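Local coordinates for protein 3-hydroxyisobutyrate dehydrogenase (PDB 2CVZ) that probably catalyses the NADP-dependent oxidation of 3-hydroxyisobutyrate in valine catabolism, binding the dinucleotide in a Rossmann-type domain, at residues C[59-64]-C[84-89]; C[111-116]-C[156-161]; C[182-187]-C[284-289]; C[215-220]-C[271-276]. All blocks are in the same frame, centred on the assembly; numbering follows the deposited sequence.

Interaction 1. Residues C[59-64]-C[84-89]. With NDP (NADPH dihydro-nicotinamide-adenine-dinucleotide phosphate), chain G.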
loop_
_atom_site.group_PDB
_atom_site.type_symbol
_atom_site.label_atom_id
_atom_site.label_comp_id
_atom_site.label_asym_id
_atom_site.label_seq_id
_atom_site.Cartn_x
_atom_site.Cartn_y
_atom_site.Cartn_z
ATOM N N ILE C 59 32.826 2.748 27.508
ATOM C CA ILE C 59 32.730 3.785 26.492
ATOM C C ILE C 59 31.320 3.773 25.912
ATOM O O ILE C 59 30.806 2.715 25.549
ATOM C CB ILE C 59 33.737 3.531 25.346
ATOM C CG1 ILE C 59 35.168 3.649 25.876
ATOM C CG2 ILE C 59 33.500 4.517 24.212
ATOM C CD1 ILE C 59 36.230 3.322 24.852
ATOM N N PHE C 60 30.696 4.947 25.840
ATOM C CA PHE C 60 29.351 5.075 25.281
ATOM C C PHE C 60 29.394 5.855 23.976
ATOM O O PHE C 60 30.189 6.780 23.825
ATOM C CB PHE C 60 28.415 5.848 26.212
ATOM C CG PHE C 60 28.099 5.154 27.499
ATOM C CD1 PHE C 60 29.000 5.174 28.557
ATOM C CD2 PHE C 60 26.875 4.517 27.673
ATOM C CE1 PHE C 60 28.685 4.572 29.774
ATOM C CE2 PHE C 60 26.548 3.911 28.886
ATOM C CZ PHE C 60 27.454 3.940 29.938
ATOM N N THR C 61 28.521 5.492 23.042
ATOM C CA THR C 61 28.431 6.203 21.778
ATOM C C THR C 61 26.969 6.380 21.405
ATOM O O THR C 61 26.143 5.509 21.657
ATOM C CB THR C 61 29.136 5.454 20.618
ATOM O OG1 THR C 61 28.721 4.083 20.599
ATOM C CG2 THR C 61 30.647 5.537 20.765
ATOM N N CYS C 62 26.647 7.535 20.839
ATOM C CA CYS C 62 25.293 7.798 20.381
ATOM C C CYS C 62 25.469 8.662 19.149
ATOM O O CYS C 62 25.362 9.890 19.204
ATOM C CB CYS C 62 24.464 8.530 21.432
ATOM S SG CYS C 62 22.724 8.583 20.964
ATOM N N LEU C 63 25.763 7.989 18.041
ATOM C CA LEU C 63 26.012 8.635 16.761
ATOM C C LEU C 63 24.861 8.382 15.787
ATOM O O LEU C 63 23.953 7.603 16.075
ATOM C CB LEU C 63 27.334 8.098 16.202
ATOM C CG LEU C 63 28.505 8.273 17.181
ATOM C CD1 LEU C 63 29.710 7.450 16.739
ATOM C CD2 LEU C 63 28.857 9.748 17.276
ATOM N N PRO C 64 24.882 9.044 14.619
ATOM C CA PRO C 64 23.818 8.867 13.628
ATOM C C PRO C 64 23.592 7.419 13.201
ATOM O O PRO C 64 22.485 6.894 13.337
ATOM C CB PRO C 64 24.280 9.742 12.466
ATOM C CG PRO C 64 25.022 10.838 13.150
ATOM C CD PRO C 64 25.838 10.072 14.171
ATOM N N THR C 84 37.605 -3.517 28.584
ATOM C CA THR C 84 36.731 -2.362 28.413
ATOM C C THR C 84 35.404 -2.767 27.769
ATOM O O THR C 84 35.318 -3.779 27.067
ATOM C CB THR C 84 37.397 -1.280 27.526
ATOM O OG1 THR C 84 38.594 -0.808 28.157
ATOM C CG2 THR C 84 36.452 -0.103 27.311
ATOM N N TYR C 85 34.369 -1.972 28.014
ATOM C CA TYR C 85 33.056 -2.239 27.452
ATOM C C TYR C 85 32.643 -1.091 26.549
ATOM O O TYR C 85 32.925 0.074 26.837
ATOM C CB TYR C 85 32.032 -2.420 28.570
ATOM C CG TYR C 85 32.268 -3.662 29.398
ATOM C CD1 TYR C 85 31.822 -4.908 28.961
ATOM C CD2 TYR C 85 32.958 -3.595 30.606
ATOM C CE1 TYR C 85 32.056 -6.059 29.710
ATOM C CE2 TYR C 85 33.200 -4.740 31.362
ATOM C CZ TYR C 85 32.744 -5.966 30.909
ATOM O OH TYR C 85 32.972 -7.098 31.657
ATOM N N TRP C 86 31.982 -1.429 25.448
ATOM C CA TRP C 86 31.518 -0.431 24.500
ATOM C C TRP C 86 30.000 -0.521 24.446
ATOM O O TRP C 86 29.448 -1.484 23.913
ATOM C CB TRP C 86 32.109 -0.697 23.109
ATOM C CG TRP C 86 31.913 0.434 22.139
ATOM C CD1 TRP C 86 30.729 1.009 21.772
ATOM C CD2 TRP C 86 32.938 1.138 21.424
ATOM N NE1 TRP C 86 30.952 2.026 20.875
ATOM C CE2 TRP C 86 32.298 2.128 20.643
ATOM C CE3 TRP C 86 34.334 1.029 21.366
ATOM C CZ2 TRP C 86 33.009 3.005 19.813
ATOM C CZ3 TRP C 86 35.043 1.902 20.540
ATOM C CH2 TRP C 86 34.375 2.877 19.775
ATOM N N VAL C 87 29.336 0.481 25.017
ATOM C CA VAL C 87 27.878 0.533 25.041
ATOM C C VAL C 87 27.439 1.472 23.926
ATOM O O VAL C 87 27.608 2.687 24.018
ATOM C CB VAL C 87 27.369 1.055 26.406
ATOM C CG1 VAL C 87 25.843 1.138 26.405
ATOM C CG2 VAL C 87 27.846 0.128 27.521
ATOM N N ASP C 88 26.875 0.898 22.868
ATOM C CA ASP C 88 26.452 1.678 21.714
ATOM C C ASP C 88 24.960 2.016 21.710
ATOM O O ASP C 88 24.120 1.158 21.431
ATOM C CB ASP C 88 26.834 0.919 20.441
ATOM C CG ASP C 88 26.614 1.731 19.188
ATOM O OD1 ASP C 88 26.569 2.975 19.288
ATOM O OD2 ASP C 88 26.505 1.123 18.100
ATOM N N ALA C 89 24.647 3.275 22.013
ATOM C CA ALA C 89 23.267 3.753 22.063
ATOM C C ALA C 89 22.770 4.234 20.703
ATOM O O ALA C 89 21.656 4.746 20.582
ATOM C CB ALA C 89 23.138 4.876 23.100
HETATM P PA NDP G . 22.101 14.385 16.399
HETATM O O1A NDP G . 21.561 15.366 17.301
HETATM O O2A NDP G . 22.078 14.533 14.901
HETATM O O5B NDP G . 23.641 14.134 16.896
HETATM C C5B NDP G . 24.485 13.232 16.169
HETATM C C4B NDP G . 25.795 13.277 16.942
HETATM O O4B NDP G . 26.710 12.412 16.216
HETATM C C3B NDP G . 26.459 14.607 17.094
HETATM O O3B NDP G . 27.107 14.668 18.392
HETATM C C2B NDP G . 27.481 14.647 16.024
HETATM O O2B NDP G . 28.568 15.567 16.151
HETATM C C1B NDP G . 27.856 13.200 15.939
HETATM N N9A NDP G . 28.433 12.837 14.616
HETATM C C8A NDP G . 27.815 12.871 13.343
HETATM N N7A NDP G . 28.649 12.469 12.404
HETATM C C5A NDP G . 29.824 12.166 13.034
HETATM C C6A NDP G . 31.082 11.690 12.598
HETATM N N6A NDP G . 31.296 11.445 11.305
HETATM N N1A NDP G . 32.068 11.486 13.507
HETATM C C2A NDP G . 31.846 11.737 14.818
HETATM N N3A NDP G . 30.696 12.186 15.332
HETATM C C4A NDP G . 29.712 12.383 14.379
HETATM O O3 NDP G . 21.500 12.964 16.707
HETATM P PN NDP G . 20.466 12.336 17.751
HETATM O O1N NDP G . 19.179 13.001 17.524
HETATM O O2N NDP G . 21.174 12.464 19.068
HETATM O O5D NDP G . 20.518 10.800 17.323
HETATM C C5D NDP G . 21.720 9.980 17.497
HETATM C C4D NDP G . 21.262 8.490 17.470
HETATM O O4D NDP G . 20.221 8.343 18.432
HETATM C C3D NDP G . 20.629 8.105 16.128
HETATM O O3D NDP G . 21.032 6.770 15.789
HETATM C C2D NDP G . 19.148 8.261 16.353
HETATM O O2D NDP G . 18.437 7.523 15.375
HETATM C C1D NDP G . 19.092 7.699 17.835
HETATM N N1N NDP G . 17.883 8.108 18.615
HETATM C C2N NDP G . 17.427 9.451 18.497
HETATM C C3N NDP G . 16.258 9.805 19.287
HETATM C C7N NDP G . 15.723 11.170 19.235
HETATM O O7N NDP G . 14.570 11.466 19.613
HETATM N N7N NDP G . 16.487 12.180 18.779
HETATM C C4N NDP G . 15.665 8.826 20.096
HETATM C C5N NDP G . 16.126 7.544 20.190
HETATM C C6N NDP G . 17.235 7.183 19.451
HETATM P P2B NDP G . 28.468 17.084 15.828
HETATM O O1X NDP G . 29.864 17.437 15.500
HETATM O O2X NDP G . 27.940 17.790 17.027
HETATM O O3X NDP G . 27.545 17.295 14.629
#
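Ile59, Phe60 and Thr61 pair with Trp86, Val87 and Asp88 as neighbouring parallel strands, their short axes 4.7 Å apart and inclined by 19°. Backbone bonds run from Ile59 N to Tyr85 O, Val87 N to Ile59 O, Thr61 N to Val87 O, and Ala89 N to Thr61 O; the last, at 2.7 Å, carries the pairing one residue past the end of strand 85-88. On one face of the sheet the Phe60 ring lies alongside Val87, pointing the same way, with Phe60 CD2 3.7 Å from Val87 CB. The other face carries Ile59, Trp86, Thr61 and Asp88. Here Ile59 CG2 lies over one face of the indole, while the indole edge turns to Thr61: Trp86 NE1 donates to Thr61 OG1 at 3.0 Å (151° at the hydrogen). Thr61 OG1 sits between its own backbone N and carbonyl carbon (chi1 49°), and from there it donates to Asp88 OD1 at 2.8 Å, meeting that oxygen from above the carboxylate plane. The methyl, Thr61 CG2, packs on the same indole, 3.6 Å from Trp86 CZ2. A valine in place of Thr61 would probably leave Trp86 NE1 without its acceptor and Asp88 OD1 without one of its donors. Asp88 is held further by Tyr111 at OD2 and Thr90 at OD1. Past the strand, Cys62 SG comes 3.6 Å from NDP O4D. The buried chain of hydrogen bonds from indole through hydroxyl to carboxylate thus ties together two strands of a beta-alpha-beta unit, just before the first of them runs on to NADPH through Cys62.

Interaction 2. Residues C[111-116]-C[156-161]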
loop_
_atom_site.group_PDB
_atom_site.type_symbol
_atom_site.label_atom_id
_atom_site.label_comp_id
_atom_site.label_asym_id
_atom_site.label_seq_id
_atom_site.Cartn_x
_atom_site.Cartn_y
_atom_site.Cartn_z
ATOM N N TYR C 111 31.515 -5.322 23.024
ATOM C CA TYR C 111 30.494 -4.452 22.452
ATOM C C TYR C 111 29.095 -4.927 22.825
ATOM O O TYR C 111 28.826 -6.128 22.897
ATOM C CB TYR C 111 30.617 -4.430 20.925
ATOM C CG TYR C 111 29.534 -3.640 20.211
ATOM C CD1 TYR C 111 29.730 -2.302 19.865
ATOM C CD2 TYR C 111 28.314 -4.236 19.871
ATOM C CE1 TYR C 111 28.742 -1.576 19.192
ATOM C CE2 TYR C 111 27.320 -3.518 19.201
ATOM C CZ TYR C 111 27.542 -2.192 18.862
ATOM O OH TYR C 111 26.575 -1.490 18.179
ATOM N N LEU C 112 28.209 -3.966 23.052
ATOM C CA LEU C 112 26.821 -4.252 23.385
ATOM C C LEU C 112 25.970 -3.217 22.677
ATOM O O LEU C 112 26.257 -2.024 22.769
ATOM C CB LEU C 112 26.583 -4.129 24.892
ATOM C CG LEU C 112 27.277 -5.119 25.828
ATOM C CD1 LEU C 112 26.963 -4.756 27.267
ATOM C CD2 LEU C 112 26.805 -6.529 25.521
ATOM N N ASP C 113 24.952 -3.647 21.937
ATOM C CA ASP C 113 24.101 -2.652 21.309
ATOM C C ASP C 113 23.096 -2.254 22.376
ATOM O O ASP C 113 22.467 -3.105 23.005
ATOM C CB ASP C 113 23.396 -3.164 20.035
ATOM C CG ASP C 113 22.954 -4.614 20.115
ATOM O OD1 ASP C 113 21.862 -4.920 19.588
ATOM O OD2 ASP C 113 23.696 -5.453 20.663
ATOM N N ALA C 114 22.975 -0.953 22.605
ATOM C CA ALA C 114 22.064 -0.455 23.618
ATOM C C ALA C 114 21.256 0.746 23.143
ATOM O O ALA C 114 21.277 1.807 23.770
ATOM C CB ALA C 114 22.849 -0.096 24.878
ATOM N N PRO C 115 20.537 0.597 22.019
ATOM C CA PRO C 115 19.729 1.711 21.512
ATOM C C PRO C 115 18.669 2.087 22.546
ATOM O O PRO C 115 18.333 1.285 23.422
ATOM C CB PRO C 115 19.140 1.157 20.214
ATOM C CG PRO C 115 19.078 -0.321 20.467
ATOM C CD PRO C 115 20.391 -0.596 21.165
ATOM N N VAL C 116 18.129 3.297 22.445
ATOM C CA VAL C 116 17.154 3.742 23.430
ATOM C C VAL C 116 15.880 4.343 22.855
ATOM O O VAL C 116 15.783 4.617 21.663
ATOM C CB VAL C 116 17.797 4.794 24.363
ATOM C CG1 VAL C 116 19.009 4.193 25.075
ATOM C CG2 VAL C 116 18.229 6.008 23.550
ATOM N N GLY C 156 18.598 -10.121 23.803
ATOM C CA GLY C 156 19.292 -11.168 23.070
ATOM C C GLY C 156 20.760 -10.884 22.821
ATOM O O GLY C 156 21.341 -10.013 23.465
ATOM N N PRO C 157 21.395 -11.620 21.895
ATOM C CA PRO C 157 22.812 -11.431 21.567
ATOM C C PRO C 157 23.032 -10.122 20.810
ATOM O O PRO C 157 22.076 -9.402 20.519
ATOM C CB PRO C 157 23.126 -12.655 20.711
ATOM C CG PRO C 157 21.829 -12.888 19.992
ATOM C CD PRO C 157 20.819 -12.725 21.107
ATOM N N VAL C 158 24.289 -9.818 20.499
ATOM C CA VAL C 158 24.620 -8.594 19.771
ATOM C C VAL C 158 23.756 -8.466 18.522
ATOM O O VAL C 158 23.632 -9.414 17.743
ATOM C CB VAL C 158 26.107 -8.577 19.351
ATOM C CG1 VAL C 158 26.389 -7.373 18.451
ATOM C CG2 VAL C 158 26.992 -8.529 20.588
ATOM N N GLY C 159 23.158 -7.290 18.340
ATOM C CA GLY C 159 22.317 -7.050 17.181
ATOM C C GLY C 159 20.833 -7.088 17.490
ATOM O O GLY C 159 20.041 -6.408 16.837
ATOM N N ALA C 160 20.453 -7.875 18.493
ATOM C CA ALA C 160 19.050 -8.000 18.876
ATOM C C ALA C 160 18.486 -6.684 19.395
ATOM O O ALA C 160 17.306 -6.395 19.211
ATOM C CB ALA C 160 18.887 -9.090 19.928
ATOM N N GLY C 161 19.328 -5.893 20.054
ATOM C CA GLY C 161 18.876 -4.615 20.575
ATOM C C GLY C 161 18.530 -3.676 19.435
ATOM O O GLY C 161 17.474 -3.045 19.435
#
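Asp113 makes the polar part of this contact, turning its carboxylate to the backbone amides where helix 160-188 begins. Gly159 N donates to Asp113 OD2 at 3.0 Å in a nearly straight bond (166° at the hydrogen), approaching from above the carboxylate plane. Gly161 N reaches Asp113 OD1 at 2.8 Å, but its angle of 120° makes that bond weak; His162 N adds a further donor to the same oxygen. With CG set between its own N and carbonyl carbon (chi1 37°), the short side chain presents one oxygen to the turn and the other to the helix start. The apolar part is Val158 CG1 at the edge of the Tyr111 ring, 3.9 Å from Tyr111 CD2. Two side-chain carbons touch backbone carbonyl oxygens: Val158 CG2 at Tyr111 O, and Pro115 CG 3.3 Å from Gly161 O. Gly161 fits where a CB would clash with Asp113 OD1. Pro157 to Ala160 form a type II beta turn, closed by Ala160 N to Pro157 O, with Gly159 as the N-cap residue. Capping of a helix N-terminus by a carboxylate distant in sequence is common, here joining the long helix to strand 110-117 of the Rossmann-type sheet.

Interaction 3. Residues C[182-187]-C[284-289]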
loop_
_atom_site.group_PDB
_atom_site.type_symbol
_atom_site.label_atom_id
_atom_site.label_comp_id
_atom_site.label_asym_id
_atom_site.label_seq_id
_atom_site.Cartn_x
_atom_site.Cartn_y
_atom_site.Cartn_z
ATOM N N GLY C 182 -5.978 9.824 9.338
ATOM C CA GLY C 182 -7.291 9.876 9.955
ATOM C C GLY C 182 -7.702 11.259 10.424
ATOM O O GLY C 182 -8.830 11.696 10.180
ATOM N N LEU C 183 -6.792 11.951 11.101
ATOM C CA LEU C 183 -7.084 13.291 11.601
ATOM C C LEU C 183 -7.302 14.274 10.459
ATOM O O LEU C 183 -8.144 15.165 10.550
ATOM C CB LEU C 183 -5.948 13.778 12.501
ATOM C CG LEU C 183 -5.879 13.068 13.855
ATOM C CD1 LEU C 183 -4.579 13.392 14.566
ATOM C CD2 LEU C 183 -7.075 13.492 14.689
ATOM N N LEU C 184 -6.538 14.107 9.385
ATOM C CA LEU C 184 -6.660 14.980 8.226
ATOM C C LEU C 184 -8.085 14.870 7.692
ATOM O O LEU C 184 -8.743 15.877 7.446
ATOM C CB LEU C 184 -5.643 14.569 7.156
ATOM C CG LEU C 184 -5.398 15.483 5.948
ATOM C CD1 LEU C 184 -6.608 15.498 5.036
ATOM C CD2 LEU C 184 -5.068 16.882 6.438
ATOM N N ALA C 185 -8.559 13.640 7.524
ATOM C CA ALA C 185 -9.911 13.399 7.032
ATOM C C ALA C 185 -10.955 14.009 7.968
ATOM O O ALA C 185 -11.909 14.645 7.519
ATOM C CB ALA C 185 -10.153 11.905 6.889
ATOM N N LEU C 186 -10.770 13.821 9.272
ATOM C CA LEU C 186 -11.716 14.362 10.246
ATOM C C LEU C 186 -11.786 15.891 10.216
ATOM O O LEU C 186 -12.876 16.460 10.148
ATOM C CB LEU C 186 -11.358 13.883 11.657
ATOM C CG LEU C 186 -11.521 12.376 11.880
ATOM C CD1 LEU C 186 -11.015 11.990 13.260
ATOM C CD2 LEU C 186 -12.988 11.995 11.716
ATOM N N VAL C 187 -10.630 16.550 10.266
ATOM C CA VAL C 187 -10.594 18.013 10.243
ATOM C C VAL C 187 -11.278 18.557 8.989
ATOM O O VAL C 187 -11.969 19.559 9.018
ATOM C CB VAL C 187 -9.145 18.522 10.313
ATOM C CG1 VAL C 187 -9.119 20.044 10.099
ATOM C CG2 VAL C 187 -8.529 18.205 11.666
ATOM N N GLY C 284 -3.813 17.840 1.927
ATOM C CA GLY C 284 -5.167 18.091 2.380
ATOM C C GLY C 284 -5.621 19.531 2.249
ATOM O O GLY C 284 -6.818 19.796 2.178
ATOM N N GLY C 285 -4.673 20.461 2.215
ATOM C CA GLY C 285 -5.023 21.865 2.100
ATOM C C GLY C 285 -5.636 22.387 3.385
ATOM O O GLY C 285 -6.452 23.308 3.371
ATOM N N VAL C 286 -5.239 21.794 4.504
ATOM C CA VAL C 286 -5.751 22.195 5.805
ATOM C C VAL C 286 -4.774 21.750 6.885
ATOM O O VAL C 286 -4.077 20.747 6.726
ATOM C CB VAL C 286 -7.133 21.556 6.072
ATOM C CG1 VAL C 286 -6.999 20.045 6.160
ATOM C CG2 VAL C 286 -7.737 22.120 7.350
ATOM N N GLU C 287 -4.715 22.504 7.978
ATOM C CA GLU C 287 -3.826 22.166 9.080
ATOM C C GLU C 287 -4.539 21.295 10.107
ATOM O O GLU C 287 -5.740 21.440 10.339
ATOM C CB GLU C 287 -3.311 23.442 9.757
ATOM C CG GLU C 287 -2.370 24.263 8.885
ATOM C CD GLU C 287 -1.864 25.521 9.571
ATOM O OE1 GLU C 287 -0.970 26.184 9.000
ATOM O OE2 GLU C 287 -2.358 25.850 10.671
ATOM N N ILE C 288 -3.793 20.379 10.712
ATOM C CA ILE C 288 -4.346 19.505 11.734
ATOM C C ILE C 288 -4.263 20.222 13.077
ATOM O O ILE C 288 -3.235 20.180 13.754
ATOM C CB ILE C 288 -3.569 18.175 11.823
ATOM C CG1 ILE C 288 -3.732 17.390 10.521
ATOM C CG2 ILE C 288 -4.079 17.346 12.999
ATOM C CD1 ILE C 288 -2.843 16.166 10.435
ATOM N N ARG C 289 -5.344 20.899 13.441
ATOM C CA ARG C 289 -5.413 21.612 14.709
ATOM C C ARG C 289 -6.799 22.198 14.905
ATOM O O ARG C 289 -7.568 22.218 13.920
ATOM C CB ARG C 289 -4.379 22.739 14.764
ATOM C CG ARG C 289 -4.659 23.917 13.847
ATOM C CD ARG C 289 -3.869 25.131 14.316
ATOM N NE ARG C 289 -3.943 26.256 13.388
ATOM C CZ ARG C 289 -3.364 27.435 13.601
ATOM N NH1 ARG C 289 -2.671 27.646 14.713
ATOM N NH2 ARG C 289 -3.467 28.401 12.699
ATOM O OXT ARG C 289 -7.088 22.639 16.036
#
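Val286 wedges its two methyls against two side chains one turn apart on helix 160-188: Val286 CG1 lies 3.7 Å from Leu184 CD2, and Val286 CG2 is equally close to Val187 CG1. The fork is set by the torsion of the valine, whose CG2 is anti to the backbone N while CG1 sits between N and the carbonyl carbon (chi1 65°), so each branch faces a different helix residue. Leu184 then spreads its own branches over the C-terminal segment. Leu184 CD1 approaches Gly284 CA at 4.0 Å, and Leu184 CD2 continues past Val286 toward Ile288 CG1. A side chain at residue 284 would have no room, because a modelled CB falls only 2.7 Å from Leu184 CD2. Val187 CG1 also touches the backbone, 3.7 Å from Glu287 O. Ile288 closes the row from the other end, with Ile288 CG2 4.1 Å from Leu183 CB. No hydrogen bond crosses between 182-187 and 284-289, so the 345 Å² buried here rests on apolar fit. Polar ties to outside residues accompany it: Lys188 NZ bonds to Gly284 O, and Glu281 OE2 accepts from Ile288 N. Beyond the contact, Ile288 packs on Val218 and Leu219, while Leu184 also touches Ala248 of the second subunit. Gly285 leaves helical angles with positive phi (72°), turning the chain out of helix 276-284. The extended tail that follows lies across one side of helix 160-188 in the all-helical C-terminal part, the arrangement of a chain terminus packed back onto a long helix beside a subunit interface.

Interaction 4. Residues C[215-220]-C[271-276]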
loop_
_atom_site.group_PDB
_atom_site.type_symbol
_atom_site.label_atom_id
_atom_site.label_comp_id
_atom_site.label_asym_id
_atom_site.label_seq_id
_atom_site.Cartn_x
_atom_site.Cartn_y
_atom_site.Cartn_z
ATOM N N PRO C 215 -0.739 15.964 19.768
ATOM C CA PRO C 215 -1.362 17.087 20.477
ATOM C C PRO C 215 -0.370 18.196 20.815
ATOM O O PRO C 215 -0.666 19.378 20.646
ATOM C CB PRO C 215 -1.924 16.433 21.741
ATOM C CG PRO C 215 -2.177 15.022 21.325
ATOM C CD PRO C 215 -0.955 14.701 20.495
ATOM N N GLN C 216 0.808 17.801 21.283
ATOM C CA GLN C 216 1.843 18.743 21.691
ATOM C C GLN C 216 2.639 19.413 20.571
ATOM O O GLN C 216 3.091 20.549 20.726
ATOM C CB GLN C 216 2.827 18.053 22.646
ATOM C CG GLN C 216 2.192 17.464 23.906
ATOM C CD GLN C 216 1.436 16.168 23.648
ATOM O OE1 GLN C 216 1.414 15.655 22.528
ATOM N NE2 GLN C 216 0.818 15.626 24.697
ATOM N N ARG C 217 2.807 18.728 19.443
ATOM C CA ARG C 217 3.593 19.289 18.348
ATOM C C ARG C 217 2.819 19.779 17.135
ATOM O O ARG C 217 3.189 20.786 16.532
ATOM C CB ARG C 217 4.629 18.271 17.877
ATOM C CG ARG C 217 5.443 17.695 18.999
ATOM C CD ARG C 217 6.603 16.872 18.495
ATOM N NE ARG C 217 7.359 16.334 19.617
ATOM C CZ ARG C 217 8.618 15.922 19.549
ATOM N NH1 ARG C 217 9.281 15.983 18.400
ATOM N NH2 ARG C 217 9.215 15.463 20.639
ATOM N N VAL C 218 1.754 19.073 16.775
ATOM C CA VAL C 218 0.975 19.438 15.600
ATOM C C VAL C 218 -0.149 20.438 15.857
ATOM O O VAL C 218 -0.209 21.488 15.219
ATOM C CB VAL C 218 0.376 18.182 14.936
ATOM C CG1 VAL C 218 -0.351 18.566 13.657
ATOM C CG2 VAL C 218 1.481 17.171 14.650
ATOM N N LEU C 219 -1.046 20.107 16.777
ATOM C CA LEU C 219 -2.164 20.993 17.078
ATOM C C LEU C 219 -1.689 22.381 17.501
ATOM O O LEU C 219 -2.326 23.387 17.183
ATOM C CB LEU C 219 -3.046 20.375 18.170
ATOM C CG LEU C 219 -4.055 19.309 17.718
ATOM C CD1 LEU C 219 -3.367 18.225 16.903
ATOM C CD2 LEU C 219 -4.728 18.713 18.937
ATOM N N THR C 220 -0.565 22.425 18.208
ATOM C CA THR C 220 0.016 23.677 18.689
ATOM C C THR C 220 0.777 24.408 17.589
ATOM O O THR C 220 1.067 25.603 17.711
ATOM C CB THR C 220 1.010 23.418 19.830
ATOM O OG1 THR C 220 2.057 22.563 19.355
ATOM C CG2 THR C 220 0.315 22.760 21.011
ATOM N N ALA C 271 14.154 18.111 9.030
ATOM C CA ALA C 271 12.878 18.508 9.607
ATOM C C ALA C 271 12.662 17.520 10.753
ATOM O O ALA C 271 13.326 16.487 10.802
ATOM C CB ALA C 271 11.772 18.368 8.580
ATOM N N ASP C 272 11.758 17.826 11.678
ATOM C CA ASP C 272 11.502 16.902 12.778
ATOM C C ASP C 272 10.665 15.753 12.229
ATOM O O ASP C 272 9.878 15.947 11.301
ATOM C CB ASP C 272 10.740 17.587 13.913
ATOM C CG ASP C 272 10.490 16.653 15.081
ATOM O OD1 ASP C 272 11.469 16.279 15.759
ATOM O OD2 ASP C 272 9.320 16.286 15.315
ATOM N N HIS C 273 10.828 14.563 12.799
ATOM C CA HIS C 273 10.078 13.406 12.321
ATOM C C HIS C 273 8.569 13.635 12.310
ATOM O O HIS C 273 7.869 13.169 11.407
ATOM C CB HIS C 273 10.415 12.152 13.148
ATOM C CG HIS C 273 10.022 12.240 14.592
ATOM N ND1 HIS C 273 9.355 11.222 15.243
ATOM C CD2 HIS C 273 10.234 13.202 15.521
ATOM C CE1 HIS C 273 9.175 11.554 16.509
ATOM N NE2 HIS C 273 9.700 12.750 16.705
ATOM N N VAL C 274 8.063 14.361 13.301
ATOM C CA VAL C 274 6.632 14.623 13.372
ATOM C C VAL C 274 6.173 15.561 12.255
ATOM O O VAL C 274 4.993 15.598 11.910
ATOM C CB VAL C 274 6.248 15.208 14.747
ATOM C CG1 VAL C 274 4.756 15.516 14.796
ATOM C CG2 VAL C 274 6.612 14.211 15.841
ATOM N N GLU C 275 7.106 16.311 11.680
ATOM C CA GLU C 275 6.757 17.217 10.591
ATOM C C GLU C 275 6.342 16.440 9.345
ATOM O O GLU C 275 5.876 17.022 8.364
ATOM C CB GLU C 275 7.925 18.154 10.272
ATOM C CG GLU C 275 8.028 19.318 11.250
ATOM C CD GLU C 275 9.085 20.326 10.860
ATOM O OE1 GLU C 275 10.252 20.156 11.265
ATOM O OE2 GLU C 275 8.744 21.289 10.141
ATOM N N ALA C 276 6.506 15.123 9.383
ATOM C CA ALA C 276 6.109 14.301 8.246
ATOM C C ALA C 276 4.625 14.548 7.981
ATOM O O ALA C 276 4.165 14.482 6.842
ATOM C CB ALA C 276 6.362 12.818 8.542
#
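An Asx turn at the start of a 3-10 segment organises this contact in the helical C-terminal part of the chain, where Arg217 of helix 214-219 meets Asp272, His273 and Val274. The turn is defined by Val274 N donating to Asp272 OD2 at 3.1 Å, from above the carboxylate plane. Glu275, one residue past the turn, accepts at OE1 from Asp272 N at 2.8 Å. The oxygen that forms the Asx turn also faces the arginine: Arg217 NH1 lies 3.1 Å from Asp272 OD2 in a salt bridge whose hydrogen bond is weak, bent to 134°. The carboxylate reaches the edge of the guanidinium, the two planes being 35° apart. Arg217 NH1 has a second partner in Thr226 OG1, and Asp272 OD1 accepts from the amides of Thr226 and Phe227, so both charged groups converge on the same neighbouring loop. With an asparagine in place of Asp272, the Arg217 guanidinium would probably be left without the countercharge that the carboxylate supplies here. Apolar contacts accompany the charged pair. The arginine chain is extended from CG to NE (chi3 -180°), and its CD passes 3.8 Å from Val274 CG2 while the two side chains cross at about a right angle. Val274 CG1 turns instead to Val218 CG2, 3.7 Å away. Val274 CG2 serves two neighbours: besides Arg217 CD, it stands over one face of the His273 ring, 3.5 Å above the plane and offset toward the rim.

The four contacts follow the chain from the dinucleotide-binding domain to the C-terminal helices. Interactions 1 and 2, with centres 11 Å apart, share one sheet: strands 85-88 and 110-117 are neighbours, and Asp88 O lies 2.7 Å from Ala114 N. Interactions 3 and 4 lie on the opposite side of the chain's centre, with centres about 13 Å apart, touching where Arg289 CB packs on Leu219 O; along the chain interaction 4 is nested inside the loop that interaction 3 closes. Centres of interactions 1 and 3 are about 41 Å apart. Helix 160-188 spans the gap, beginning in interaction 2 and nearing its end in interaction 3, so one helix links the NADPH-binding domain to the helical part.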